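Local atomic coordinates of P35 antigen (Borrelia burgdorferi, PDB entry 4ALY), a protein that is an outer surface lipoprotein of the Lyme disease agent, critical for infection after a tick bite, although its molecular activity is not established. Residues L75-I79 / L203-Y207; I177-M181 / L213-K217; E183-K187 / L267-T272; K194-L198 / I274-I278. One frame throughout, in Å; residues are numbered along the deposited sequence.

The four contacts sample one all-helical bundle at increasing distance from the centre of the chain: contact 2 lies about 6 Å from it (centre to centre), contact 3 about 15 Å, contact 1 about 22 Å and contact 4 about 27 Å. Contact 2 is the most buried (five of seven touching residues, none exposed); the others are partly buried, 1 and 4 each with one exposed residue. Helix 163-189 serves contacts 2 and 3, helix 200-233 contacts 1 and 2, and helix 254-275 contacts 3 and 4. Contact 1 is carried by apolar packing, whereas contacts 2, 3 and 4 each add one lysine NZ hydrogen bond, to a glutamine oxygen, a threonine hydroxyl and a backbone carbonyl respectively.

Contact 1. Residues L75-I79 / L203-Y207; sequences LIQKI and LETLY
Two helical segments 124 residues apart in the chain run nearly parallel here, their N-to-C directions only 25° apart (signed crossing angle 25°) and their axes 10.1 Å apart at closest approach. Both are regular helix, as the bonds Ile79 N to Leu75 O (2.9 Å) and Tyr207 N to Leu203 O (3.2 Å) confirm. The parallel register pairs Leu75 with Leu203 (CA to CA 6.8 Å) and Ile79 with Tyr207 (CA to CA 5.9 Å). Leu75, with chi1 at -99° between wells and chi2 t, points toward the partner: its CD1 lies 3.8 Å from Leu203 CB, its CD2 3.7 Å from Tyr207 CB. Such packing is that of a helical bundle, joining the N-terminal helix 70-95 to helix 200-233; Ile79 and Leu206 also touch Ile188 of helix 163-189, so a third helix closes over this seam. Ile79 (m, t) brings CG1 to 3.6 Å from Tyr207 CB and meets the tyrosine ring at its edge. Tyr207 takes chi1 t, its ring roughly at right angles to 75-79, with CE1 4.1 Å from Lys78 CD. At the other end, Ile76 CD1 reaches Leu203 CD1 at 3.7 Å, although the CA-to-CB bond of Ile76 points away. Polar atoms contribute only van der Waals contact across the segments, as where Glu204 OE2 rests 3.5 Å from Leu75 CD1.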
loop_
_atom_site.group_PDB
_atom_site.type_symbol
_atom_site.label_atom_id
_atom_site.label_comp_id
_atom_site.label_asym_id
_atom_site.label_seq_id
_atom_site.Cartn_x
_atom_site.Cartn_y
_atom_site.Cartn_z
ATOM N N LEU A 75 -18.281 8.455 -16.718
ATOM C CA LEU A 75 -17.411 7.366 -16.302
ATOM C C LEU A 75 -15.981 7.608 -16.715
ATOM O O LEU A 75 -15.103 7.402 -15.902
ATOM C CB LEU A 75 -17.830 6.021 -16.869
ATOM C CG LEU A 75 -18.639 5.012 -16.058
ATOM C CD1 LEU A 75 -18.950 3.833 -16.956
ATOM C CD2 LEU A 75 -17.917 4.496 -14.837
ATOM N N ILE A 76 -15.746 8.008 -17.968
ATOM C CA ILE A 76 -14.388 8.302 -18.456
ATOM C C ILE A 76 -13.810 9.353 -17.517
ATOM O O ILE A 76 -12.818 9.117 -16.850
ATOM C CB ILE A 76 -14.346 8.908 -19.894
ATOM C CG1 ILE A 76 -15.382 8.284 -20.866
ATOM C CG2 ILE A 76 -12.941 8.882 -20.467
ATOM C CD1 ILE A 76 -15.018 6.995 -21.563
ATOM N N GLN A 77 -14.446 10.520 -17.499
ATOM C CA GLN A 77 -14.086 11.631 -16.630
ATOM C C GLN A 77 -13.763 11.208 -15.189
ATOM O O GLN A 77 -12.740 11.589 -14.703
ATOM C CB GLN A 77 -15.179 12.716 -16.636
ATOM C CG GLN A 77 -14.899 13.901 -17.547
ATOM C CD GLN A 77 -13.859 14.862 -16.977
ATOM O OE1 GLN A 77 -12.816 15.081 -17.588
ATOM N NE2 GLN A 77 -14.137 15.438 -15.797
ATOM N N LYS A 78 -14.621 10.426 -14.530
ATOM C CA LYS A 78 -14.405 10.029 -13.132
ATOM C C LYS A 78 -13.220 9.094 -12.991
ATOM O O LYS A 78 -12.434 9.239 -12.073
ATOM C CB LYS A 78 -15.611 9.318 -12.565
ATOM C CG LYS A 78 -16.610 10.167 -11.819
ATOM C CD LYS A 78 -17.798 9.264 -11.511
ATOM C CE LYS A 78 -19.011 10.046 -11.025
ATOM N NZ LYS A 78 -18.743 10.605 -9.666
ATOM N N ILE A 79 -13.095 8.139 -13.901
ATOM C CA ILE A 79 -11.910 7.295 -14.013
ATOM C C ILE A 79 -10.599 8.068 -14.269
ATOM O O ILE A 79 -9.545 7.757 -13.682
ATOM C CB ILE A 79 -12.115 6.274 -15.126
ATOM C CG1 ILE A 79 -13.123 5.206 -14.672
ATOM C CG2 ILE A 79 -10.776 5.683 -15.618
ATOM C CD1 ILE A 79 -13.771 4.513 -15.862
ATOM N N LEU A 203 -15.438 -0.138 -18.899
ATOM C CA LEU A 203 -15.457 1.141 -18.154
ATOM C C LEU A 203 -16.033 1.043 -16.742
ATOM O O LEU A 203 -15.564 1.732 -15.845
ATOM C CB LEU A 203 -16.144 2.251 -18.932
ATOM C CG LEU A 203 -15.560 2.608 -20.297
ATOM C CD1 LEU A 203 -16.421 3.654 -20.983
ATOM C CD2 LEU A 203 -14.130 3.119 -20.212
ATOM N N GLU A 204 -16.999 0.162 -16.518
ATOM C CA GLU A 204 -17.563 -0.002 -15.157
ATOM C C GLU A 204 -16.625 -0.747 -14.224
ATOM O O GLU A 204 -16.514 -0.409 -13.047
ATOM C CB GLU A 204 -18.930 -0.763 -15.171
ATOM C CG GLU A 204 -20.120 0.095 -15.548
ATOM C CD GLU A 204 -20.363 1.220 -14.565
ATOM O OE1 GLU A 204 -19.755 1.215 -13.470
ATOM O OE2 GLU A 204 -21.160 2.121 -14.886
ATOM N N THR A 205 -16.022 -1.807 -14.756
ATOM C CA THR A 205 -15.192 -2.668 -13.975
ATOM C C THR A 205 -13.949 -1.880 -13.557
ATOM O O THR A 205 -13.573 -1.838 -12.363
ATOM C CB THR A 205 -14.825 -3.937 -14.756
ATOM O OG1 THR A 205 -15.944 -4.815 -14.718
ATOM C CG2 THR A 205 -13.615 -4.670 -14.098
ATOM N N LEU A 206 -13.358 -1.180 -14.512
ATOM C CA LEU A 206 -12.146 -0.464 -14.162
ATOM C C LEU A 206 -12.455 0.644 -13.156
ATOM O O LEU A 206 -11.727 0.854 -12.171
ATOM C CB LEU A 206 -11.271 -0.133 -15.404
ATOM C CG LEU A 206 -11.172 1.169 -16.158
ATOM C CD1 LEU A 206 -11.085 0.946 -17.667
ATOM C CD2 LEU A 206 -12.362 2.014 -15.796
ATOM N N TYR A 207 -13.637 1.216 -13.291
ATOM C CA TYR A 207 -14.105 2.147 -12.290
ATOM C C TYR A 207 -14.437 1.466 -10.946
ATOM O O TYR A 207 -14.117 1.999 -9.865
ATOM C CB TYR A 207 -15.276 2.940 -12.816
ATOM C CG TYR A 207 -15.857 3.787 -11.734
ATOM C CD1 TYR A 207 -15.291 5.044 -11.383
ATOM C CD2 TYR A 207 -16.918 3.313 -10.997
ATOM C CE1 TYR A 207 -15.842 5.800 -10.346
ATOM C CE2 TYR A 207 -17.449 4.044 -9.980
ATOM C CZ TYR A 207 -16.925 5.264 -9.659
ATOM O OH TYR A 207 -17.542 5.886 -8.620
#

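Contact 2. Residues I177-M181 / L213-K217; sequences IQLAM and LTSLK
Ile177 lays its branched side chain over the backbone and side chains of the last two residues of segment 213-217: CG2 is 3.8 Å from Lys217 N and 4.1 Å from Leu216 CB, while CD1 lies 3.8 Å from Leu216 O. Its m, t rotamer directs both branches at that turn. Segments 177-181 and 213-217 are helical throughout, with Met181 N bonded to Ile177 O and Lys217 N to Leu213 O, each at 3.0 Å. The axes approach to 9.9 Å with an angle of 156° between their directions (signed -156°), so the register is antiparallel: Ile177 faces Lys217 (CA to CA 6.4 Å) and Met181 faces Leu213 (6.7 Å between CA atoms). At the latter end Met181 CG packs 3.7 Å from Leu213 CG, and Ala180 CB lies 4.2 Å from Leu213 CD1. Lys217 is fully extended, all four chi angles t; its CD passes Met181 SD at 4.0 Å and its NZ donates a 2.7 Å hydrogen bond to Gln178 OE1. The same NZ is bonded to Thr137 O, and Gln178 NE2 to Glu182 OE2, so both the lysine NZ and the glutamine amide have further partners in this largely buried contact. Ile264 and Leu267 of helix 254-275 cover the apolar part. Since only one loop separates helices 163-189 and 200-233, the pair forms an antiparallel helical hairpin within the bundle.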
loop_
_atom_site.group_PDB
_atom_site.type_symbol
_atom_site.label_atom_id
_atom_site.label_comp_id
_atom_site.label_asym_id
_atom_site.label_seq_id
_atom_site.Cartn_x
_atom_site.Cartn_y
_atom_site.Cartn_z
ATOM N N ILE A 177 -0.739 -2.605 -1.973
ATOM C CA ILE A 177 -2.019 -1.945 -2.304
ATOM C C ILE A 177 -1.784 -0.582 -3.003
ATOM O O ILE A 177 -2.448 -0.246 -4.015
ATOM C CB ILE A 177 -2.802 -1.668 -1.028
ATOM C CG1 ILE A 177 -3.156 -2.989 -0.293
ATOM C CG2 ILE A 177 -4.019 -0.797 -1.354
ATOM C CD1 ILE A 177 -3.726 -2.752 1.090
ATOM N N GLN A 178 -0.863 0.207 -2.425
ATOM C CA GLN A 178 -0.439 1.468 -2.991
ATOM C C GLN A 178 0.211 1.274 -4.382
ATOM O O GLN A 178 -0.255 1.882 -5.343
ATOM C CB GLN A 178 0.486 2.213 -2.016
ATOM C CG GLN A 178 0.739 3.624 -2.430
ATOM C CD GLN A 178 -0.560 4.442 -2.495
ATOM O OE1 GLN A 178 -1.451 4.325 -1.625
ATOM N NE2 GLN A 178 -0.678 5.267 -3.547
ATOM N N LEU A 179 1.223 0.401 -4.503
ATOM C CA LEU A 179 1.774 0.017 -5.817
ATOM C C LEU A 179 0.673 -0.344 -6.814
ATOM O O LEU A 179 0.685 0.125 -7.972
ATOM C CB LEU A 179 2.737 -1.174 -5.691
ATOM C CG LEU A 179 3.192 -1.804 -7.018
ATOM C CD1 LEU A 179 4.001 -0.830 -7.895
ATOM C CD2 LEU A 179 4.027 -3.055 -6.776
ATOM N N ALA A 180 -0.288 -1.173 -6.379
ATOM C CA ALA A 180 -1.376 -1.546 -7.296
ATOM C C ALA A 180 -2.112 -0.287 -7.781
ATOM O O ALA A 180 -2.370 -0.166 -8.986
ATOM C CB ALA A 180 -2.354 -2.516 -6.659
ATOM N N MET A 181 -2.446 0.643 -6.876
ATOM C CA MET A 181 -3.164 1.850 -7.314
ATOM C C MET A 181 -2.403 2.650 -8.380
ATOM O O MET A 181 -3.012 3.258 -9.281
ATOM C CB MET A 181 -3.514 2.758 -6.138
ATOM C CG MET A 181 -4.455 2.129 -5.117
ATOM S SD MET A 181 -4.478 3.033 -3.554
ATOM C CE MET A 181 -5.609 4.355 -3.944
ATOM N N LEU A 213 -9.884 -1.160 -4.654
ATOM C CA LEU A 213 -8.604 -0.630 -4.266
ATOM C C LEU A 213 -8.677 0.348 -3.102
ATOM O O LEU A 213 -7.918 0.167 -2.139
ATOM C CB LEU A 213 -7.933 0.003 -5.465
ATOM C CG LEU A 213 -6.691 -0.672 -6.043
ATOM C CD1 LEU A 213 -6.444 -2.121 -5.667
ATOM C CD2 LEU A 213 -6.593 -0.374 -7.541
ATOM N N THR A 214 -9.596 1.340 -3.175
ATOM C CA THR A 214 -9.835 2.345 -2.109
ATOM C C THR A 214 -10.250 1.630 -0.834
ATOM O O THR A 214 -9.891 2.018 0.275
ATOM C CB THR A 214 -10.943 3.345 -2.513
ATOM O OG1 THR A 214 -10.426 4.245 -3.511
ATOM C CG2 THR A 214 -11.481 4.181 -1.283
ATOM N N SER A 215 -10.992 0.544 -0.988
ATOM C CA SER A 215 -11.516 -0.120 0.188
ATOM C C SER A 215 -10.435 -1.026 0.862
ATOM O O SER A 215 -10.461 -1.244 2.080
ATOM C CB SER A 215 -12.814 -0.833 -0.190
ATOM O OG SER A 215 -12.944 -2.038 0.488
ATOM N N LEU A 216 -9.481 -1.514 0.059
ATOM C CA LEU A 216 -8.309 -2.203 0.588
ATOM C C LEU A 216 -7.384 -1.240 1.365
ATOM O O LEU A 216 -6.985 -1.533 2.495
ATOM C CB LEU A 216 -7.542 -2.815 -0.553
ATOM C CG LEU A 216 -8.004 -4.118 -1.187
ATOM C CD1 LEU A 216 -7.212 -4.272 -2.482
ATOM C CD2 LEU A 216 -7.661 -5.287 -0.276
ATOM N N LYS A 217 -7.081 -0.076 0.773
ATOM C CA LYS A 217 -6.305 0.979 1.461
ATOM C C LYS A 217 -6.987 1.390 2.747
ATOM O O LYS A 217 -6.330 1.541 3.796
ATOM C CB LYS A 217 -6.176 2.218 0.591
ATOM C CG LYS A 217 -5.260 3.264 1.209
ATOM C CD LYS A 217 -4.740 4.256 0.195
ATOM C CE LYS A 217 -3.806 5.273 0.852
ATOM N NZ LYS A 217 -3.151 6.009 -0.284
#

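Contact 3. Residues E183-K187 / L267-T272; sequences EISAK and LVNTTT
Helical segments 183-187 and 267-272 lie side by side and almost exactly parallel, with 5° between their directions and axes 10.1 Å apart; Ile184 sits by Val268 (CA to CA 6.4 Å) and Lys187 by Thr272 (CA to CA 7.5 Å). Ile184, in the m, t rotamer, extends CD1 against the partner helix, 4.2 Å from Leu267 CB and 4.2 Å from Val268 CG2, while its CG1 lies 3.4 Å from Thr271 OG1. That hydroxyl is already used: with chi1 m, Thr271 OG1 donates to Leu267 O at 2.6 Å, a turn back, which leaves its CG2 to meet Lys187 CB at 4.1 Å. Thr272, also m, likewise bonds back through OG1 to Val268 O (3.3 Å). Lys187 starts from chi1 m and then runs out with chi2 to chi4 all t, so that NZ gives a 3.1 Å hydrogen bond to Thr272 OG1 and stands 3.6 Å from Val268 CG1. Glu183, m then t, flanks the same valine, with OE1 4.0 Å from Val268 CG1. Phe210 and Leu213 of helix 200-233, touching Ser185 and Leu267, pack beneath. Helix 200-233, antiparallel at 213-217 to 177-181, lies between them in sequence; the parallel pair is consistent with an all-alpha bundle.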
loop_
_atom_site.group_PDB
_atom_site.type_symbol
_atom_site.label_atom_id
_atom_site.label_comp_id
_atom_site.label_asym_id
_atom_site.label_seq_id
_atom_site.Cartn_x
_atom_site.Cartn_y
_atom_site.Cartn_z
ATOM N N GLU A 183 0.175 1.496 -10.500
ATOM C CA GLU A 183 0.457 0.799 -11.744
ATOM C C GLU A 183 -0.788 0.929 -12.624
ATOM O O GLU A 183 -0.704 1.252 -13.843
ATOM C CB GLU A 183 0.652 -0.676 -11.488
ATOM C CG GLU A 183 2.016 -1.100 -11.017
ATOM C CD GLU A 183 2.083 -2.608 -10.891
ATOM O OE1 GLU A 183 1.762 -3.313 -11.881
ATOM O OE2 GLU A 183 2.413 -3.100 -9.819
ATOM N N ILE A 184 -1.930 0.675 -11.993
ATOM C CA ILE A 184 -3.226 0.759 -12.643
ATOM C C ILE A 184 -3.509 2.196 -13.126
ATOM O O ILE A 184 -3.990 2.336 -14.212
ATOM C CB ILE A 184 -4.355 0.169 -11.756
ATOM C CG1 ILE A 184 -4.385 -1.347 -11.889
ATOM C CG2 ILE A 184 -5.734 0.798 -12.028
ATOM C CD1 ILE A 184 -4.960 -2.008 -10.664
ATOM N N SER A 185 -3.185 3.245 -12.364
ATOM C CA SER A 185 -3.415 4.590 -12.863
ATOM C C SER A 185 -2.503 4.931 -14.041
ATOM O O SER A 185 -2.918 5.646 -14.945
ATOM C CB SER A 185 -3.287 5.635 -11.766
ATOM O OG SER A 185 -4.174 5.378 -10.715
ATOM N N ALA A 186 -1.268 4.423 -14.024
ATOM C CA ALA A 186 -0.312 4.653 -15.104
ATOM C C ALA A 186 -0.747 3.881 -16.347
ATOM O O ALA A 186 -0.701 4.432 -17.452
ATOM C CB ALA A 186 1.123 4.273 -14.688
ATOM N N LYS A 187 -1.166 2.621 -16.164
ATOM C CA LYS A 187 -1.782 1.859 -17.252
ATOM C C LYS A 187 -2.895 2.619 -17.975
ATOM O O LYS A 187 -2.868 2.733 -19.189
ATOM C CB LYS A 187 -2.269 0.485 -16.772
ATOM C CG LYS A 187 -1.138 -0.527 -16.806
ATOM C CD LYS A 187 -1.495 -1.857 -16.178
ATOM C CE LYS A 187 -0.369 -2.799 -16.612
ATOM N NZ LYS A 187 -0.157 -3.993 -15.753
ATOM N N LEU A 267 -6.726 -7.549 -9.978
ATOM C CA LEU A 267 -7.045 -6.190 -10.382
ATOM C C LEU A 267 -6.032 -5.623 -11.382
ATOM O O LEU A 267 -6.401 -4.909 -12.339
ATOM C CB LEU A 267 -7.124 -5.308 -9.154
ATOM C CG LEU A 267 -8.333 -5.554 -8.257
ATOM C CD1 LEU A 267 -8.144 -4.702 -7.026
ATOM C CD2 LEU A 267 -9.684 -5.210 -8.878
ATOM N N VAL A 268 -4.754 -5.950 -11.189
ATOM C CA VAL A 268 -3.761 -5.616 -12.191
ATOM C C VAL A 268 -4.022 -6.337 -13.545
ATOM O O VAL A 268 -4.117 -5.688 -14.591
ATOM C CB VAL A 268 -2.327 -5.856 -11.676
ATOM C CG1 VAL A 268 -1.342 -5.687 -12.834
ATOM C CG2 VAL A 268 -1.986 -4.913 -10.481
ATOM N N ASN A 269 -4.142 -7.663 -13.521
ATOM C CA ASN A 269 -4.414 -8.429 -14.730
ATOM C C ASN A 269 -5.658 -7.933 -15.457
ATOM O O ASN A 269 -5.595 -7.643 -16.646
ATOM C CB ASN A 269 -4.521 -9.945 -14.468
ATOM C CG ASN A 269 -3.195 -10.583 -14.035
ATOM O OD1 ASN A 269 -3.201 -11.717 -13.565
ATOM N ND2 ASN A 269 -2.069 -9.885 -14.193
ATOM N N THR A 270 -6.776 -7.823 -14.755
ATOM C CA THR A 270 -7.992 -7.273 -15.359
ATOM C C THR A 270 -7.775 -5.940 -16.129
ATOM O O THR A 270 -8.333 -5.717 -17.225
ATOM C CB THR A 270 -9.056 -7.137 -14.285
ATOM O OG1 THR A 270 -9.339 -8.451 -13.826
ATOM C CG2 THR A 270 -10.358 -6.478 -14.797
ATOM N N THR A 271 -6.922 -5.086 -15.572
ATOM C CA THR A 271 -6.684 -3.796 -16.133
ATOM C C THR A 271 -5.933 -3.950 -17.432
ATOM O O THR A 271 -6.236 -3.259 -18.413
ATOM C CB THR A 271 -5.883 -2.928 -15.147
ATOM O OG1 THR A 271 -6.630 -2.813 -13.928
ATOM C CG2 THR A 271 -5.652 -1.573 -15.727
ATOM N N THR A 272 -4.955 -4.851 -17.455
ATOM C CA THR A 272 -4.192 -5.062 -18.676
ATOM C C THR A 272 -5.114 -5.641 -19.730
ATOM O O THR A 272 -5.001 -5.240 -20.903
ATOM C CB THR A 272 -3.003 -6.027 -18.479
ATOM O OG1 THR A 272 -2.286 -5.639 -17.294
ATOM C CG2 THR A 272 -2.071 -6.005 -19.713
#

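Contact 4. Residues K194-L198 / I274-I278; sequences KLQQL and ILAPI
At one end of the helical bundle, the connection between helices 163-189 and 200-233 meets the chain's C-terminal tail beyond helix 254-275. Within 194-198, Gln197 N bonds to Lys194 O and Leu198 N to Leu195 O (3.1 Å each), and Leu198 then opens out at phi/psi -98/138. In the partner, Ile274 and Leu275 are helical, 276-277 is a 3-10 segment, and Ile278 N bonds to Leu275 O at 3.0 Å. Lys194 CA and Ile278 CA, 6.3 Å apart, are the nearest CA pair.

Apolar contacts dominate. Ile278, with chi1 p and chi2 t, points toward the connection and buries the most area of any residue here; its CD1 lies 4.1 Å from Leu195 CD1 and 3.9 Å from Leu198 CD1. Leu198 (m, t) brings the same CD1 to 4.0 Å from Ile274 CG2 and 4.3 Å from Leu275 CD2. Leu195 also touches Ile76 and Ile79, which ties the cluster to helix 70-95.

Contacts mixing polar and apolar atoms lie at the margin, where Gln197 NE2 rests 3.7 Å from Ile278 CG2. The single hydrogen bond between the segments uses the lysine's tip: Lys194 NZ donates to Ile278 O at 3.2 Å.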
loop_
_atom_site.group_PDB
_atom_site.type_symbol
_atom_site.label_atom_id
_atom_site.label_comp_id
_atom_site.label_asym_id
_atom_site.label_seq_id
_atom_site.Cartn_x
_atom_site.Cartn_y
_atom_site.Cartn_z
ATOM N N LYS A 194 -7.997 6.821 -25.878
ATOM C CA LYS A 194 -8.740 5.695 -26.426
ATOM C C LYS A 194 -9.759 4.973 -25.506
ATOM O O LYS A 194 -10.306 3.917 -25.877
ATOM C CB LYS A 194 -7.769 4.705 -27.066
ATOM C CG LYS A 194 -7.215 5.208 -28.389
ATOM C CD LYS A 194 -5.814 4.695 -28.629
ATOM C CE LYS A 194 -4.820 5.402 -27.712
ATOM N NZ LYS A 194 -3.672 4.497 -27.397
ATOM N N LEU A 195 -10.037 5.553 -24.338
ATOM C CA LEU A 195 -11.037 5.005 -23.388
ATOM C C LEU A 195 -12.484 5.092 -23.896
ATOM O O LEU A 195 -13.307 4.248 -23.532
ATOM C CB LEU A 195 -10.946 5.678 -22.009
ATOM C CG LEU A 195 -10.267 4.893 -20.873
ATOM C CD1 LEU A 195 -8.841 4.516 -21.223
ATOM C CD2 LEU A 195 -10.291 5.686 -19.570
ATOM N N GLN A 196 -12.805 6.103 -24.711
ATOM C CA GLN A 196 -14.136 6.146 -25.339
ATOM C C GLN A 196 -14.348 4.992 -26.339
ATOM O O GLN A 196 -15.477 4.697 -26.686
ATOM C CB GLN A 196 -14.443 7.478 -26.004
ATOM C CG GLN A 196 -13.468 7.832 -27.113
ATOM C CD GLN A 196 -12.537 8.919 -26.666
ATOM O OE1 GLN A 196 -11.967 8.849 -25.563
ATOM N NE2 GLN A 196 -12.395 9.958 -27.496
ATOM N N GLN A 197 -13.276 4.319 -26.749
ATOM C CA GLN A 197 -13.395 3.143 -27.602
ATOM C C GLN A 197 -13.877 1.925 -26.858
ATOM O O GLN A 197 -14.041 0.855 -27.472
ATOM C CB GLN A 197 -12.072 2.780 -28.238
ATOM C CG GLN A 197 -11.685 3.630 -29.429
ATOM C CD GLN A 197 -10.416 3.088 -30.078
ATOM O OE1 GLN A 197 -9.553 3.855 -30.498
ATOM N NE2 GLN A 197 -10.280 1.750 -30.118
ATOM N N LEU A 198 -14.082 2.067 -25.545
ATOM C CA LEU A 198 -14.389 0.915 -24.712
ATOM C C LEU A 198 -15.863 0.720 -24.429
ATOM O O LEU A 198 -16.637 1.644 -24.215
ATOM C CB LEU A 198 -13.575 0.898 -23.411
ATOM C CG LEU A 198 -12.076 0.590 -23.419
ATOM C CD1 LEU A 198 -11.566 0.811 -22.008
ATOM C CD2 LEU A 198 -11.726 -0.821 -23.875
ATOM N N ILE A 274 -8.596 -5.596 -19.967
ATOM C CA ILE A 274 -9.459 -4.530 -20.479
ATOM C C ILE A 274 -8.736 -3.538 -21.397
ATOM O O ILE A 274 -9.348 -3.018 -22.310
ATOM C CB ILE A 274 -10.175 -3.758 -19.366
ATOM C CG1 ILE A 274 -11.168 -4.664 -18.637
ATOM C CG2 ILE A 274 -10.883 -2.533 -19.946
ATOM C CD1 ILE A 274 -11.527 -4.173 -17.241
ATOM N N LEU A 275 -7.437 -3.302 -21.177
ATOM C CA LEU A 275 -6.686 -2.267 -21.944
ATOM C C LEU A 275 -5.869 -2.787 -23.168
ATOM O O LEU A 275 -5.523 -2.021 -24.075
ATOM C CB LEU A 275 -5.809 -1.401 -20.991
ATOM C CG LEU A 275 -6.497 -0.634 -19.829
ATOM C CD1 LEU A 275 -5.491 0.163 -19.013
ATOM C CD2 LEU A 275 -7.651 0.260 -20.292
ATOM N N ALA A 276 -5.551 -4.082 -23.178
ATOM C CA ALA A 276 -4.922 -4.728 -24.346
ATOM C C ALA A 276 -5.546 -4.263 -25.691
ATOM O O ALA A 276 -4.806 -3.798 -26.565
ATOM C CB ALA A 276 -4.950 -6.254 -24.206
ATOM N N PRO A 277 -6.901 -4.313 -25.840
ATOM C CA PRO A 277 -7.415 -3.951 -27.170
ATOM C C PRO A 277 -7.222 -2.479 -27.614
ATOM O O PRO A 277 -7.453 -2.192 -28.781
ATOM C CB PRO A 277 -8.917 -4.324 -27.085
ATOM C CG PRO A 277 -9.014 -5.272 -25.926
ATOM C CD PRO A 277 -8.017 -4.706 -24.954
ATOM N N ILE A 278 -6.787 -1.574 -26.729
ATOM C CA ILE A 278 -6.572 -0.150 -27.112
ATOM C C ILE A 278 -5.088 0.295 -27.010
ATOM O O ILE A 278 -4.775 1.494 -27.072
ATOM C CB ILE A 278 -7.538 0.838 -26.372
ATOM C CG1 ILE A 278 -7.428 0.699 -24.838
ATOM C CG2 ILE A 278 -8.979 0.654 -26.845
ATOM C CD1 ILE A 278 -8.377 1.577 -24.037
#